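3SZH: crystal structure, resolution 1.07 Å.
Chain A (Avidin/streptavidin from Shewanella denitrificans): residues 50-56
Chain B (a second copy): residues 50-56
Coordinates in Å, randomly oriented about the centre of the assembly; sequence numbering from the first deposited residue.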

ATOM      1  N   TYR A  50      -0.961  -0.147 -15.424  1.00  9.07           N
ATOM      2  CA  TYR A  50      -1.505  -0.906 -14.281  1.00  9.40           C
ATOM      3  C   TYR A  50      -2.168   0.073 -13.322  1.00  9.39           C
ATOM      4  O   TYR A  50      -1.527   1.060 -12.911  1.00  9.52           O
ATOM      5  N   PRO A  51      -3.449  -0.152 -12.965  1.00  9.25           N
ATOM      6  CA  PRO A  51      -4.098   0.768 -11.994  1.00  9.67           C
ATOM      7  C   PRO A  51      -3.410   0.865 -10.635  1.00  8.72           C
ATOM      8  O   PRO A  51      -2.898  -0.142 -10.121  1.00  8.91           O
ATOM      9  N   VAL A  52      -3.425   2.064 -10.067  1.00  8.38           N
ATOM     10  CA  VAL A  52      -2.786   2.366  -8.802  1.00  8.64           C
ATOM     11  C   VAL A  52      -3.815   2.967  -7.869  1.00  7.64           C
ATOM     12  O   VAL A  52      -4.654   3.786  -8.286  1.00  8.63           O
ATOM     13  N   ASN A  53      -3.733   2.599  -6.604  1.00  7.65           N
ATOM     14  CA  ASN A  53      -4.442   3.340  -5.551  1.00  8.07           C
ATOM     15  C   ASN A  53      -3.458   3.708  -4.446  1.00  7.93           C
ATOM     16  O   ASN A  53      -2.287   3.331  -4.485  1.00  8.69           O
ATOM     17  N   GLY A  54      -3.915   4.478  -3.460  1.00  8.17           N
ATOM     18  CA  GLY A  54      -3.030   4.882  -2.366  1.00  8.71           C
ATOM     19  C   GLY A  54      -3.579   6.093  -1.642  1.00  8.26           C
ATOM     20  O   GLY A  54      -4.779   6.373  -1.689  1.00  7.97           O
ATOM     21  N   TRP A  55      -2.660   6.775  -0.962  1.00  8.24           N
ATOM     22  CA  TRP A  55      -2.979   7.906  -0.091  1.00  8.34           C
ATOM     23  C   TRP A  55      -1.879   8.932  -0.158  1.00  8.43           C
ATOM     24  O   TRP A  55      -0.689   8.602  -0.284  1.00  8.93           O
ATOM     25  N   VAL A  56      -2.262  10.192  -0.000  1.00  8.96           N
ATOM     26  CA  VAL A  56      -1.341  11.301   0.192  1.00  9.24           C
ATOM     27  C   VAL A  56      -1.680  12.000   1.511  1.00  9.43           C
ATOM     28  O   VAL A  56      -2.857  12.266   1.798  1.00 10.22           O
TER
ATOM     29  N   TYR B  50     -10.507   3.955  10.462  1.00  8.53           N
ATOM     30  CA  TYR B  50      -9.696   4.620   9.428  1.00  8.37           C
ATOM     31  C   TYR B  50      -9.907   3.912   8.106  1.00  8.53           C
ATOM     32  O   TYR B  50      -9.808   2.690   8.035  1.00  8.69           O
ATOM     33  N   PRO B  51     -10.274   4.641   7.045  1.00  8.71           N
ATOM     34  CA  PRO B  51     -10.452   3.993   5.741  1.00  9.00           C
ATOM     35  C   PRO B  51      -9.201   3.290   5.202  1.00  8.64           C
ATOM     36  O   PRO B  51      -8.082   3.783   5.378  1.00  8.90           O
ATOM     37  N   VAL B  52      -9.433   2.186   4.504  1.00  8.20           N
ATOM     38  CA  VAL B  52      -8.393   1.358   3.924  1.00  7.99           C
ATOM     39  C   VAL B  52      -8.669   1.140   2.444  1.00  7.66           C
ATOM     40  O   VAL B  52      -9.830   0.940   2.041  1.00  8.17           O
ATOM     41  N   ASN B  53      -7.609   1.153   1.649  1.00  7.77           N
ATOM     42  CA  ASN B  53      -7.695   0.655   0.284  1.00  7.97           C
ATOM     43  C   ASN B  53      -6.568  -0.362   0.056  1.00  7.88           C
ATOM     44  O   ASN B  53      -5.747  -0.585   0.937  1.00  8.52           O
ATOM     45  N   GLY B  54      -6.558  -1.004  -1.111  1.00  8.68           N
ATOM     46  CA  GLY B  54      -5.528  -2.002  -1.401  1.00  9.38           C
ATOM     47  C   GLY B  54      -5.936  -2.898  -2.535  1.00  8.65           C
ATOM     48  O   GLY B  54      -6.812  -2.552  -3.346  1.00  8.29           O
ATOM     49  N   TRP B  55      -5.326  -4.088  -2.539  1.00  8.62           N
ATOM     50  CA  TRP B  55      -5.473  -5.071  -3.624  1.00  8.28           C
ATOM     51  C   TRP B  55      -5.375  -6.477  -3.052  1.00  8.64           C
ATOM     52  O   TRP B  55      -4.604  -6.725  -2.112  1.00  9.04           O
ATOM     53  N   VAL B  56      -6.095  -7.401  -3.674  1.00  9.22           N
ATOM     54  CA  VAL B  56      -5.947  -8.833  -3.420  1.00  9.94           C
ATOM     55  C   VAL B  56      -5.635  -9.519  -4.746  1.00 10.50           C
ATOM     56  O   VAL B  56      -6.272  -9.242  -5.768  1.00 10.93           O
TER

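When two copies of the same strand face each other across a local twofold, every contact tends to be made twice, and a single well-placed polar side chain can organise the whole interface. The avidin-like protein from Shewanella denitrificans illustrates this. Its two 50-56 strands run roughly antiparallel, at 154°, and their axes approach to 6.5 Å. That separation is too wide for direct backbone pairing, and it is side chains that span the gap.

Along chain B, B:Tyr50 (chi1 m) lies out of reach of the opposing stretch. B:Pro51 begins the contact. Its CA-to-CB bond points toward chain A, and CB of B:Pro51 lies 4.0 Å from CH2 of A:Trp55, an apolar touch at the exposed margin; the carbonyl O of B:Pro51 also sits 3.6 Å from CZ2 of the same indole. B:Val52, in the t rotamer, turns away, as strand alternation would lead one to expect, and adds almost nothing to the interface.

B:Asn53 is the central polar contact of the arrangement. It points toward chain A with chi1 p (58°) and chi2 at 26°, and ND2 of B:Asn53 donates a hydrogen bond to the carbonyl O of A:Gly54 at 3.1 Å, with an N-H...O angle of 155°. A side-chain amide thus reaches the neighbouring backbone where no backbone-to-backbone hydrogen bond is made. The same ND2 lies over one face of the A:Trp55 ring, while OD1 of B:Asn53 is 3.3 Å from NE1 of A:Trp55. The two amide oxygens, OD1 of B:Asn53 and OD1 of A:Asn53, stand 4.2 Å apart. Both are acceptors, and a single water reconciles them by donating to each, its O 2.8 Å from OD1 of B:Asn53 and 2.7 Å from OD1 of A:Asn53.

B:Gly54 returns the favour through its backbone: O of B:Gly54 accepts from ND2 of A:Asn53 at 3.1 Å and 156°. Its phi/psi of 162/-157 would jam a CB against the preceding carbonyl O, so the backbone conformation by itself calls for glycine.

B:Trp55 (chi1 m, chi2 105°) leaves its CA sideways, yet the end of its side chain comes nearer to chain A. CH2 of B:Trp55 meets CB of A:Pro51 at 4.0 Å and CZ2 of B:Trp55 approaches O of A:Pro51 at 3.6 Å, while ND2 of A:Asn53 lies over one ring face. B:Val56, in the t rotamer, is again out of reach. Asparagine and tryptophan from each strand therefore supply most of the 409 Å² buried here.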

ATOM      1  CB  TYR A  50      -0.410  -1.706 -13.558  1.00  9.42           C
ATOM      2  CG  TYR A  50      -0.004  -2.897 -14.390  1.00  8.67           C
ATOM      3  CD1 TYR A  50       0.933  -2.782 -15.411  1.00  9.93           C
ATOM      4  CD2 TYR A  50      -0.633  -4.118 -14.226  1.00  9.58           C
ATOM      5  CE1 TYR A  50       1.267  -3.850 -16.218  1.00  9.87           C
ATOM      6  CE2 TYR A  50      -0.301  -5.229 -15.048  1.00  9.91           C
ATOM      7  CZ  TYR A  50       0.637  -5.064 -16.046  1.00  9.71           C
ATOM      8  OH  TYR A  50       0.947  -6.114 -16.881  1.00 11.32           O
ATOM      9  CB  PRO A  51      -5.502   0.176 -11.852  1.00 10.43           C
ATOM     10  CG  PRO A  51      -5.740  -0.543 -13.159  1.00 11.04           C
ATOM     11  CD  PRO A  51      -4.408  -1.133 -13.526  1.00 10.06           C
ATOM     12  CB  VAL A  52      -1.640   3.380  -9.028  1.00  9.03           C
ATOM     13  CG1 VAL A  52      -1.011   3.824  -7.714  1.00 10.01           C
ATOM     14  CG2 VAL A  52      -0.611   2.842  -9.990  1.00 10.34           C
ATOM     15  CB  ASN A  53      -5.691   2.577  -5.037  1.00  8.29           C
ATOM     16  CG  ASN A  53      -5.374   1.214  -4.465  1.00  7.98           C
ATOM     17  OD1 ASN A  53      -4.256   0.953  -4.003  1.00  8.71           O
ATOM     18  ND2 ASN A  53      -6.372   0.318  -4.476  1.00  9.49           N
ATOM     19  CB  TRP A  55      -3.056   7.464   1.380  1.00  8.82           C
ATOM     20  CG  TRP A  55      -4.165   6.486   1.665  1.00  7.80           C
ATOM     21  CD1 TRP A  55      -4.040   5.152   1.860  1.00  8.80           C
ATOM     22  CD2 TRP A  55      -5.558   6.767   1.785  1.00  8.33           C
ATOM     23  NE1 TRP A  55      -5.281   4.568   2.080  1.00  8.58           N
ATOM     24  CE2 TRP A  55      -6.235   5.547   2.032  1.00  8.71           C
ATOM     25  CE3 TRP A  55      -6.295   7.956   1.733  1.00  9.53           C
ATOM     26  CZ2 TRP A  55      -7.620   5.492   2.219  1.00  9.89           C
ATOM     27  CZ3 TRP A  55      -7.664   7.907   1.903  1.00 10.32           C
ATOM     28  CH2 TRP A  55      -8.323   6.673   2.138  1.00 10.12           C
ATOM     29  CB  VAL A  56      -1.459  12.313  -0.974  1.00  9.95           C
ATOM     30  CG1 VAL A  56      -0.612  13.559  -0.711  1.00 11.77           C
ATOM     31  CG2 VAL A  56      -1.044  11.665  -2.286  1.00 11.51           C
TER
ATOM     32  CB  TYR B  50      -8.197   4.663   9.801  1.00  8.92           C
ATOM     33  CG  TYR B  50      -7.947   5.624  10.930  1.00  8.43           C
ATOM     34  CD1 TYR B  50      -8.095   5.260  12.267  1.00  9.54           C
ATOM     35  CD2 TYR B  50      -7.611   6.945  10.655  1.00  8.85           C
ATOM     36  CE1 TYR B  50      -7.916   6.193  13.293  1.00  9.68           C
ATOM     37  CE2 TYR B  50      -7.446   7.875  11.672  1.00  9.24           C
ATOM     38  CZ  TYR B  50      -7.604   7.509  12.985  1.00  8.98           C
ATOM     39  OH  TYR B  50      -7.468   8.401  14.018  1.00 11.08           O
ATOM     40  CB  PRO B  51     -10.883   5.142   4.822  1.00 10.18           C
ATOM     41  CG  PRO B  51     -11.557   6.108   5.755  1.00 10.54           C
ATOM     42  CD  PRO B  51     -10.712   6.053   7.004  1.00 10.25           C
ATOM     43  CB  VAL B  52      -8.390  -0.026   4.632  1.00  8.54           C
ATOM     44  CG1 VAL B  52      -7.389  -0.993   3.997  1.00  9.71           C
ATOM     45  CG2 VAL B  52      -8.125   0.124   6.130  1.00 10.17           C
ATOM     46  CB  ASN B  53      -7.709   1.800  -0.761  1.00  8.27           C
ATOM     47  CG  ASN B  53      -6.498   2.689  -0.684  1.00  7.58           C
ATOM     48  OD1 ASN B  53      -5.424   2.273  -0.231  1.00  8.69           O
ATOM     49  ND2 ASN B  53      -6.640   3.935  -1.149  1.00  9.18           N
ATOM     50  CB  TRP B  55      -4.327  -4.931  -4.640  1.00  8.88           C
ATOM     51  CG  TRP B  55      -4.308  -3.633  -5.378  1.00  8.52           C
ATOM     52  CD1 TRP B  55      -3.452  -2.598  -5.168  1.00  8.92           C
ATOM     53  CD2 TRP B  55      -5.165  -3.258  -6.460  1.00  8.57           C
ATOM     54  NE1 TRP B  55      -3.767  -1.573  -6.031  1.00  9.42           N
ATOM     55  CE2 TRP B  55      -4.813  -1.948  -6.833  1.00  9.07           C
ATOM     56  CE3 TRP B  55      -6.212  -3.903  -7.144  1.00  9.40           C
ATOM     57  CZ2 TRP B  55      -5.467  -1.256  -7.876  1.00 10.13           C
ATOM     58  CZ3 TRP B  55      -6.867  -3.228  -8.170  1.00 10.22           C
ATOM     59  CH2 TRP B  55      -6.495  -1.912  -8.528  1.00 10.73           C
ATOM     60  CB  VAL B  56      -7.255  -9.397  -2.773  1.00 10.87           C
ATOM     61  CG1 VAL B  56      -7.219 -10.901  -2.648  1.00 12.36           C
ATOM     62  CG2 VAL B  56      -7.479  -8.744  -1.416  1.00 12.76           C
TER
HETATM   63  O   HOH W   1      -3.249   1.109  -1.457  1.00  9.44           O